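Long-range contacts in protein piwi (Drosophila melanogaster, PDB 6KR6), which binds piRNAs and acts with them to repress transposable elements, as a Piwi-subfamily member of the Argonaute family: residues 594-599 and 627-632; 641-646 and 676-681; 687-692 and 748-753. All blocks are in the same frame, centred on the assembly; numbering follows the deposited sequence.

Contact 1: 594-599 and 627-632; sequences GALIAS and PMIAKA
Leu596, Met628 and Ala632 meet without any aromatic ring or other flat side chain taking part. On one face of strand 592-599, Leu596 and Ala598 point at helix 625-640, and Gly594 meets it through its backbone. On the other face, Ala595 and Ile597 pack on helix 779-795. At its edges the strand is hydrogen-bonded to strands 575-584 and 608-614. This is the antiparallel part of the RNase H-like Piwi fold, with a helix laid on it. The short strand and helix axes run 9.1 Å apart at 23°.

Leu596 fills the middle. Its CG is anti to the backbone N (chi1 -176°). Both methyls touch the helix. Leu596 CD1 touches Ile629 CG1 at 3.7 Å, the two side chains crossing at about a right angle. Leu596 CD2 lies 4.1 Å from Ala632 CB. The Met628 chain is bent at chi3 (-51°), and Met628 CE rests 3.7 Å from Leu596 CB. Met628 SD is 3.5 Å from Gly594 O. Further along, Ala598 CB and Ala632 CB meet at 3.8 Å, where only small groups separate the backbones.

Ala595 is hydrogen-bonded through its backbone to Asp581, an active-site residue by similarity. No hydrogen bond joins strand to helix here. Their union therefore rests on buried apolar contact, while the strand's backbone polar groups pair within the sheet.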
loop_
_atom_site.group_PDB
_atom_site.type_symbol
_atom_site.label_atom_id
_atom_site.label_comp_id
_atom_site.label_asym_id
_atom_site.label_seq_id
_atom_site.Cartn_x
_atom_site.Cartn_y
_atom_site.Cartn_z
ATOM N N GLY A 594 14.743 -0.197 7.301
ATOM C CA GLY A 594 14.730 -0.783 5.977
ATOM C C GLY A 594 15.377 -2.149 5.960
ATOM O O GLY A 594 16.519 -2.318 6.408
ATOM N N ALA A 595 14.639 -3.135 5.457
ATOM C CA ALA A 595 15.081 -4.520 5.392
ATOM C C ALA A 595 15.268 -4.936 3.941
ATOM O O ALA A 595 14.435 -4.622 3.077
ATOM C CB ALA A 595 14.078 -5.447 6.079
ATOM N N LEU A 596 16.367 -5.651 3.692
ATOM C CA LEU A 596 16.763 -6.089 2.360
ATOM C C LEU A 596 17.072 -7.580 2.387
ATOM O O LEU A 596 17.880 -8.040 3.205
ATOM C CB LEU A 596 17.980 -5.307 1.859
ATOM C CG LEU A 596 18.423 -5.607 0.427
ATOM C CD1 LEU A 596 18.451 -4.329 -0.398
ATOM C CD2 LEU A 596 19.780 -6.294 0.404
ATOM N N ILE A 597 16.427 -8.321 1.489
ATOM C CA ILE A 597 16.593 -9.761 1.348
ATOM C C ILE A 597 17.146 -10.035 -0.042
ATOM O O ILE A 597 16.773 -9.361 -1.006
ATOM C CB ILE A 597 15.261 -10.510 1.555
ATOM C CG1 ILE A 597 14.460 -9.881 2.700
ATOM C CG2 ILE A 597 15.510 -11.991 1.807
ATOM C CD1 ILE A 597 15.145 -9.923 4.047
ATOM N N ALA A 598 18.029 -11.026 -0.149
ATOM C CA ALA A 598 18.717 -11.300 -1.406
ATOM C C ALA A 598 18.914 -12.798 -1.572
ATOM O O ALA A 598 19.501 -13.446 -0.703
ATOM C CB ALA A 598 20.062 -10.576 -1.455
ATOM N N SER A 599 18.442 -13.339 -2.691
ATOM C CA SER A 599 18.677 -14.737 -3.014
ATOM C C SER A 599 20.092 -14.920 -3.556
ATOM O O SER A 599 20.792 -13.957 -3.882
ATOM C CB SER A 599 17.652 -15.239 -4.027
ATOM O OG SER A 599 18.073 -14.969 -5.355
ATOM N N PRO A 627 24.600 0.417 1.262
ATOM C CA PRO A 627 25.429 -0.470 2.095
ATOM C C PRO A 627 24.882 -1.882 2.190
ATOM O O PRO A 627 25.648 -2.852 2.110
ATOM C CB PRO A 627 25.426 0.242 3.453
ATOM C CG PRO A 627 25.301 1.673 3.105
ATOM C CD PRO A 627 24.378 1.719 1.921
ATOM N N MET A 628 23.563 -2.023 2.341
ATOM C CA MET A 628 22.965 -3.353 2.406
ATOM C C MET A 628 23.106 -4.090 1.079
ATOM O O MET A 628 23.395 -5.294 1.061
ATOM C CB MET A 628 21.495 -3.247 2.809
ATOM C CG MET A 628 21.256 -2.565 4.146
ATOM S SD MET A 628 19.503 -2.538 4.553
ATOM C CE MET A 628 18.838 -1.855 3.039
ATOM N N ILE A 629 22.906 -3.389 -0.042
ATOM C CA ILE A 629 23.075 -4.043 -1.340
ATOM C C ILE A 629 24.517 -4.506 -1.525
ATOM O O ILE A 629 24.778 -5.593 -2.063
ATOM C CB ILE A 629 22.626 -3.108 -2.477
ATOM C CG1 ILE A 629 21.187 -2.656 -2.246
ATOM C CG2 ILE A 629 22.748 -3.807 -3.823
ATOM C CD1 ILE A 629 20.630 -1.832 -3.368
ATOM N N ALA A 630 25.474 -3.693 -1.073
ATOM C CA ALA A 630 26.881 -4.066 -1.179
ATOM C C ALA A 630 27.194 -5.284 -0.320
ATOM O O ALA A 630 27.939 -6.176 -0.742
ATOM C CB ALA A 630 27.767 -2.883 -0.785
ATOM N N LYS A 631 26.640 -5.330 0.896
ATOM C CA LYS A 631 26.807 -6.509 1.742
ATOM C C LYS A 631 26.248 -7.753 1.065
ATOM O O LYS A 631 26.862 -8.827 1.108
ATOM C CB LYS A 631 26.126 -6.291 3.094
ATOM C CG LYS A 631 26.720 -5.168 3.925
ATOM C CD LYS A 631 25.931 -4.947 5.205
ATOM C CE LYS A 631 26.068 -6.126 6.154
ATOM N NZ LYS A 631 25.372 -5.882 7.447
ATOM N N ALA A 632 25.079 -7.625 0.434
ATOM C CA ALA A 632 24.483 -8.768 -0.251
ATOM C C ALA A 632 25.370 -9.253 -1.392
ATOM O O ALA A 632 25.592 -10.462 -1.545
ATOM C CB ALA A 632 23.090 -8.403 -0.761
#

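Contact 2: 641-646 and 676-681; sequences RKLPSR and TEYARV
Leu643 CA and Tyr678 CA are the nearest such pair, 8.0 Å apart, where the irregular loop 641-646 passes the C-terminal part of helix 659-680. The loop starts as Arg641 leaves helix 625-640 with positive phi (56°). It leads into strand 646-652, so the contact lies on a helix-to-strand connection of the RNase H-like Piwi fold.

The Tyr678 ring carries the contact. Leu643 CD1 sits over the centre of one face, 3.7 Å from the centroid and 5° off the ring normal, a CH-pi contact. Leu643 CB also lies 3.8 Å from Tyr678 CE1. The same methyl, Leu643 CD1, meets Val681 CG2 tip to tip at 3.8 Å.

At the ring edge, in its plane, lies the carbonyl oxygen of Pro644. Tyr678 OH donates a hydrogen bond to Pro644 O; the modelled length, 2.5 Å, is very short and its exact value doubtful. The proline ring carbon Pro644 CD is 3.4 Å from Tyr678 OH. Pro644 itself packs back on Leu633 and Tyr636 of helix 625-640.

The phenol thus works in two ways. Its apolar face takes the leucine methyl, and its hydroxyl probably serves a loop carbonyl; both contacts are consistent with a ring held in one orientation.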
loop_
_atom_site.group_PDB
_atom_site.type_symbol
_atom_site.label_atom_id
_atom_site.label_comp_id
_atom_site.label_asym_id
_atom_site.label_seq_id
_atom_site.Cartn_x
_atom_site.Cartn_y
_atom_site.Cartn_z
ATOM N N ARG A 641 32.166 -17.355 -5.454
ATOM C CA ARG A 641 33.427 -16.959 -6.088
ATOM C C ARG A 641 33.195 -16.144 -7.359
ATOM O O ARG A 641 34.030 -16.136 -8.266
ATOM C CB ARG A 641 34.310 -18.176 -6.385
ATOM N N LYS A 642 32.061 -15.449 -7.425
ATOM C CA LYS A 642 31.695 -14.632 -8.576
ATOM C C LYS A 642 30.473 -13.804 -8.212
ATOM O O LYS A 642 29.686 -14.180 -7.338
ATOM C CB LYS A 642 31.415 -15.489 -9.818
ATOM C CG LYS A 642 30.291 -16.506 -9.651
ATOM C CD LYS A 642 30.208 -17.424 -10.864
ATOM C CE LYS A 642 29.280 -18.608 -10.622
ATOM N NZ LYS A 642 27.851 -18.279 -10.889
ATOM N N LEU A 643 30.328 -12.669 -8.891
ATOM C CA LEU A 643 29.170 -11.807 -8.721
ATOM C C LEU A 643 28.006 -12.309 -9.571
ATOM O O LEU A 643 28.203 -13.077 -10.516
ATOM C CB LEU A 643 29.528 -10.372 -9.102
ATOM C CG LEU A 643 30.509 -9.645 -8.181
ATOM C CD1 LEU A 643 30.715 -8.210 -8.639
ATOM C CD2 LEU A 643 30.015 -9.684 -6.746
ATOM N N PRO A 644 26.775 -11.901 -9.257
ATOM C CA PRO A 644 25.632 -12.376 -10.044
ATOM C C PRO A 644 25.574 -11.720 -11.414
ATOM O O PRO A 644 25.958 -10.561 -11.593
ATOM C CB PRO A 644 24.423 -11.985 -9.186
ATOM C CG PRO A 644 24.892 -10.824 -8.390
ATOM C CD PRO A 644 26.351 -11.052 -8.126
ATOM N N SER A 645 25.080 -12.484 -12.392
ATOM C CA SER A 645 24.991 -11.985 -13.761
ATOM C C SER A 645 23.729 -11.158 -13.977
ATOM O O SER A 645 23.754 -10.166 -14.716
ATOM C CB SER A 645 25.037 -13.152 -14.749
ATOM O OG SER A 645 26.211 -13.927 -14.576
ATOM N N ARG A 646 22.621 -11.554 -13.353
ATOM C CA ARG A 646 21.355 -10.841 -13.453
ATOM C C ARG A 646 20.848 -10.517 -12.055
ATOM O O ARG A 646 21.086 -11.268 -11.104
ATOM C CB ARG A 646 20.301 -11.668 -14.208
ATOM C CG ARG A 646 20.861 -12.538 -15.325
ATOM C CD ARG A 646 19.811 -13.512 -15.841
ATOM N NE ARG A 646 20.406 -14.634 -16.563
ATOM C CZ ARG A 646 20.534 -14.695 -17.884
ATOM N NH1 ARG A 646 20.103 -13.696 -18.640
ATOM N NH2 ARG A 646 21.089 -15.759 -18.448
ATOM N N THR A 676 30.147 0.831 -10.349
ATOM C CA THR A 676 31.336 0.954 -9.507
ATOM C C THR A 676 31.738 -0.388 -8.893
ATOM O O THR A 676 32.916 -0.772 -8.920
ATOM C CB THR A 676 31.089 1.996 -8.415
ATOM O OG1 THR A 676 30.927 3.288 -9.014
ATOM C CG2 THR A 676 32.255 2.041 -7.438
ATOM N N GLU A 677 30.771 -1.113 -8.325
ATOM C CA GLU A 677 31.091 -2.367 -7.651
ATOM C C GLU A 677 31.611 -3.412 -8.627
ATOM O O GLU A 677 32.544 -4.157 -8.305
ATOM C CB GLU A 677 29.868 -2.896 -6.904
ATOM C CG GLU A 677 29.734 -2.364 -5.488
ATOM C CD GLU A 677 30.765 -2.940 -4.535
ATOM O OE1 GLU A 677 31.418 -3.945 -4.887
ATOM O OE2 GLU A 677 30.919 -2.386 -3.426
ATOM N N TYR A 678 31.029 -3.488 -9.826
ATOM C CA TYR A 678 31.541 -4.436 -10.809
ATOM C C TYR A 678 32.865 -3.969 -11.402
ATOM O O TYR A 678 33.667 -4.799 -11.845
ATOM C CB TYR A 678 30.502 -4.673 -11.902
ATOM C CG TYR A 678 29.451 -5.688 -11.508
ATOM C CD1 TYR A 678 29.421 -6.948 -12.093
ATOM C CD2 TYR A 678 28.503 -5.395 -10.534
ATOM C CE1 TYR A 678 28.467 -7.881 -11.731
ATOM C CE2 TYR A 678 27.547 -6.323 -10.162
ATOM C CZ TYR A 678 27.533 -7.564 -10.766
ATOM O OH TYR A 678 26.581 -8.491 -10.403
ATOM N N ALA A 679 33.119 -2.657 -11.410
ATOM C CA ALA A 679 34.420 -2.158 -11.838
ATOM C C ALA A 679 35.505 -2.489 -10.823
ATOM O O ALA A 679 36.682 -2.591 -11.190
ATOM C CB ALA A 679 34.350 -0.649 -12.078
ATOM N N ARG A 680 35.134 -2.629 -9.546
ATOM C CA ARG A 680 36.088 -3.122 -8.555
ATOM C C ARG A 680 36.658 -4.460 -8.990
ATOM O O ARG A 680 37.860 -4.717 -8.868
ATOM C CB ARG A 680 35.412 -3.254 -7.190
ATOM C CG ARG A 680 35.340 -1.962 -6.402
ATOM C CD ARG A 680 34.974 -2.233 -4.965
ATOM N NE ARG A 680 35.084 -1.023 -4.167
ATOM C CZ ARG A 680 34.125 -0.109 -4.074
ATOM N NH1 ARG A 680 32.981 -0.277 -4.724
ATOM N NH2 ARG A 680 34.313 0.971 -3.330
ATOM N N VAL A 681 35.800 -5.330 -9.511
ATOM C CA VAL A 681 36.231 -6.581 -10.123
ATOM C C VAL A 681 36.525 -6.422 -11.616
ATOM O O VAL A 681 36.626 -7.433 -12.328
ATOM C CB VAL A 681 35.183 -7.693 -9.881
ATOM C CG1 VAL A 681 35.820 -9.078 -9.853
ATOM C CG2 VAL A 681 34.424 -7.480 -8.558
#

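Contact 3: 687-692 and 748-753; sequences QLAYIV and SSMGLS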
loop_
_atom_site.group_PDB
_atom_site.type_symbol
_atom_site.label_atom_id
_atom_site.label_comp_id
_atom_site.label_asym_id
_atom_site.label_seq_id
_atom_site.Cartn_x
_atom_site.Cartn_y
_atom_site.Cartn_z
ATOM N N GLN A 687 22.969 -7.237 -15.854
ATOM C CA GLN A 687 21.597 -7.005 -16.281
ATOM C C GLN A 687 20.722 -6.745 -15.064
ATOM O O GLN A 687 20.710 -7.534 -14.114
ATOM C CB GLN A 687 21.078 -8.209 -17.068
ATOM C CG GLN A 687 21.859 -8.502 -18.340
ATOM C CD GLN A 687 21.321 -9.705 -19.092
ATOM O OE1 GLN A 687 20.739 -10.613 -18.499
ATOM N NE2 GLN A 687 21.509 -9.714 -20.408
ATOM N N LEU A 688 19.992 -5.633 -15.090
ATOM C CA LEU A 688 19.236 -5.167 -13.935
ATOM C C LEU A 688 17.779 -4.949 -14.309
ATOM O O LEU A 688 17.482 -4.333 -15.338
ATOM C CB LEU A 688 19.832 -3.870 -13.380
ATOM C CG LEU A 688 18.986 -3.134 -12.338
ATOM C CD1 LEU A 688 18.861 -3.951 -11.060
ATOM C CD2 LEU A 688 19.557 -1.755 -12.050
ATOM N N ALA A 689 16.877 -5.453 -13.469
ATOM C CA ALA A 689 15.451 -5.165 -13.554
ATOM C C ALA A 689 15.021 -4.545 -12.233
ATOM O O ALA A 689 15.201 -5.152 -11.173
ATOM C CB ALA A 689 14.640 -6.428 -13.846
ATOM N N TYR A 690 14.468 -3.337 -12.297
ATOM C CA TYR A 690 14.003 -2.614 -11.118
ATOM C C TYR A 690 12.488 -2.501 -11.214
ATOM O O TYR A 690 11.967 -1.798 -12.087
ATOM C CB TYR A 690 14.659 -1.238 -11.027
ATOM C CG TYR A 690 14.393 -0.516 -9.726
ATOM C CD1 TYR A 690 13.263 0.272 -9.567
ATOM C CD2 TYR A 690 15.275 -0.622 -8.658
ATOM C CE1 TYR A 690 13.016 0.935 -8.380
ATOM C CE2 TYR A 690 15.037 0.038 -7.465
ATOM C CZ TYR A 690 13.905 0.815 -7.332
ATOM O OH TYR A 690 13.657 1.477 -6.149
ATOM N N ILE A 691 11.784 -3.189 -10.319
ATOM C CA ILE A 691 10.330 -3.275 -10.348
ATOM C C ILE A 691 9.781 -2.738 -9.035
ATOM O O ILE A 691 10.244 -3.130 -7.957
ATOM C CB ILE A 691 9.855 -4.718 -10.587
ATOM C CG1 ILE A 691 10.562 -5.312 -11.804
ATOM C CG2 ILE A 691 8.351 -4.762 -10.778
ATOM C CD1 ILE A 691 10.249 -6.766 -12.022
ATOM N N VAL A 692 8.795 -1.852 -9.126
ATOM C CA VAL A 692 8.117 -1.303 -7.959
ATOM C C VAL A 692 6.829 -2.088 -7.754
ATOM O O VAL A 692 5.980 -2.151 -8.652
ATOM C CB VAL A 692 7.831 0.197 -8.127
ATOM C CG1 VAL A 692 7.179 0.748 -6.873
ATOM C CG2 VAL A 692 9.117 0.947 -8.441
ATOM N N SER A 748 14.837 -1.833 -17.089
ATOM C CA SER A 748 15.027 -3.232 -17.460
ATOM C C SER A 748 16.129 -3.333 -18.502
ATOM O O SER A 748 15.989 -2.804 -19.610
ATOM C CB SER A 748 13.729 -3.841 -17.993
ATOM O OG SER A 748 13.955 -5.141 -18.513
ATOM N N SER A 749 17.221 -4.010 -18.142
ATOM C CA SER A 749 18.278 -4.387 -19.074
ATOM C C SER A 749 18.467 -5.901 -19.081
ATOM O O SER A 749 19.573 -6.399 -19.301
ATOM C CB SER A 749 19.590 -3.683 -18.730
ATOM O OG SER A 749 20.042 -4.041 -17.435
ATOM N N MET A 750 17.381 -6.641 -18.845
ATOM C CA MET A 750 17.467 -8.083 -18.648
ATOM C C MET A 750 17.519 -8.857 -19.957
ATOM O O MET A 750 18.042 -9.976 -19.987
ATOM C CB MET A 750 16.276 -8.567 -17.821
ATOM C CG MET A 750 16.344 -8.209 -16.352
ATOM S SD MET A 750 17.409 -9.312 -15.405
ATOM C CE MET A 750 16.654 -10.896 -15.771
ATOM N N GLY A 751 16.987 -8.294 -21.038
ATOM C CA GLY A 751 16.847 -9.058 -22.261
ATOM C C GLY A 751 15.832 -10.173 -22.159
ATOM O O GLY A 751 16.025 -11.236 -22.758
ATOM N N LEU A 752 14.760 -9.965 -21.400
ATOM C CA LEU A 752 13.697 -10.945 -21.235
ATOM C C LEU A 752 12.391 -10.376 -21.766
ATOM O O LEU A 752 12.087 -9.196 -21.559
ATOM C CB LEU A 752 13.523 -11.348 -19.765
ATOM C CG LEU A 752 14.457 -12.422 -19.204
ATOM C CD1 LEU A 752 14.107 -12.720 -17.755
ATOM C CD2 LEU A 752 14.378 -13.683 -20.047
ATOM N N SER A 753 11.624 -11.219 -22.453
ATOM C CA SER A 753 10.313 -10.815 -22.926
ATOM C C SER A 753 9.418 -10.464 -21.738
ATOM O O SER A 753 9.629 -10.964 -20.628
ATOM C CB SER A 753 9.680 -11.932 -23.753
ATOM O OG SER A 753 9.543 -13.113 -22.982
#
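Ala689 and Ser748 form an antiparallel, non-hydrogen-bonded pair in the RNase H-like Piwi domain, with Ala689 CA and Ser748 CA 4.4 Å apart. Both side chains point to the same face of the sheet. Strand 687-695 also pairs in parallel with strand 646-652. The segment 748-753 leaves the sheet just after Ser748. Ser753 then stands at the N-cap of helix 754-764, where its OG accepts a weak hydrogen bond from Lys756 N.

Two hydrogen bonds join the segments. Ser749 N donates to Leu688 O at 2.8 Å, an ordinary backbone bond. The return bond uses a side chain. Leu688 N donates to Ser749 OG at 2.8 Å, nearly straight at 175°. Ser749 OG lies between its own backbone N and carbonyl carbon (chi1 61°), and from there it meets the N-H. A serine hydroxyl thus takes the place of a strand carbonyl as the chain turns away. Leu688 is therefore joined to Ser749 through both its N and its O.

Weaker polar contacts run beside these. Ser748 CA lies 3.4 Å from Leu688 O in a CA-H...O contact, so this carbonyl has a second, softer neighbour. Gln687 OE1 and Met750 O approach closely, but both are acceptors, so no hydrogen bond joins them.

The remaining contacts are van der Waals. Gln687, extended beyond CG, reaches the backbone of Ser749 and Met750, and Gln687 CB is 3.2 Å from Ser749 O. The Met750 chain is bent at chi2 and chi3. Its sulphur touches the strand, with Met750 SD 4.0 Å from Gln687 O, and Met750 CG packs on Ala689 CB at 3.5 Å.

Overall arrangement
All three contacts belong to the RNase H-like Piwi domain and follow one another along the chain. Contact 1 is fully buried. Contacts 2 and 3 are only partly buried. Helix 625-640 lies on the sheet in contact 1, and the loop that follows it enters contact 2, where Ala630 CB of contact 1 touches Glu677 OE2. Helix 659-680 of contact 2 leads on to strand 687-695 of contact 3. Ser645 O and Gln687 N probably form a hydrogen bond between those two contacts. The chemistry changes accordingly: mainly apolar, with no hydrogen bond, between sheet and helix; one tyrosine hydroxyl bond with a CH-pi contact at the loop; one backbone bond and one to a serine hydroxyl in contact 3.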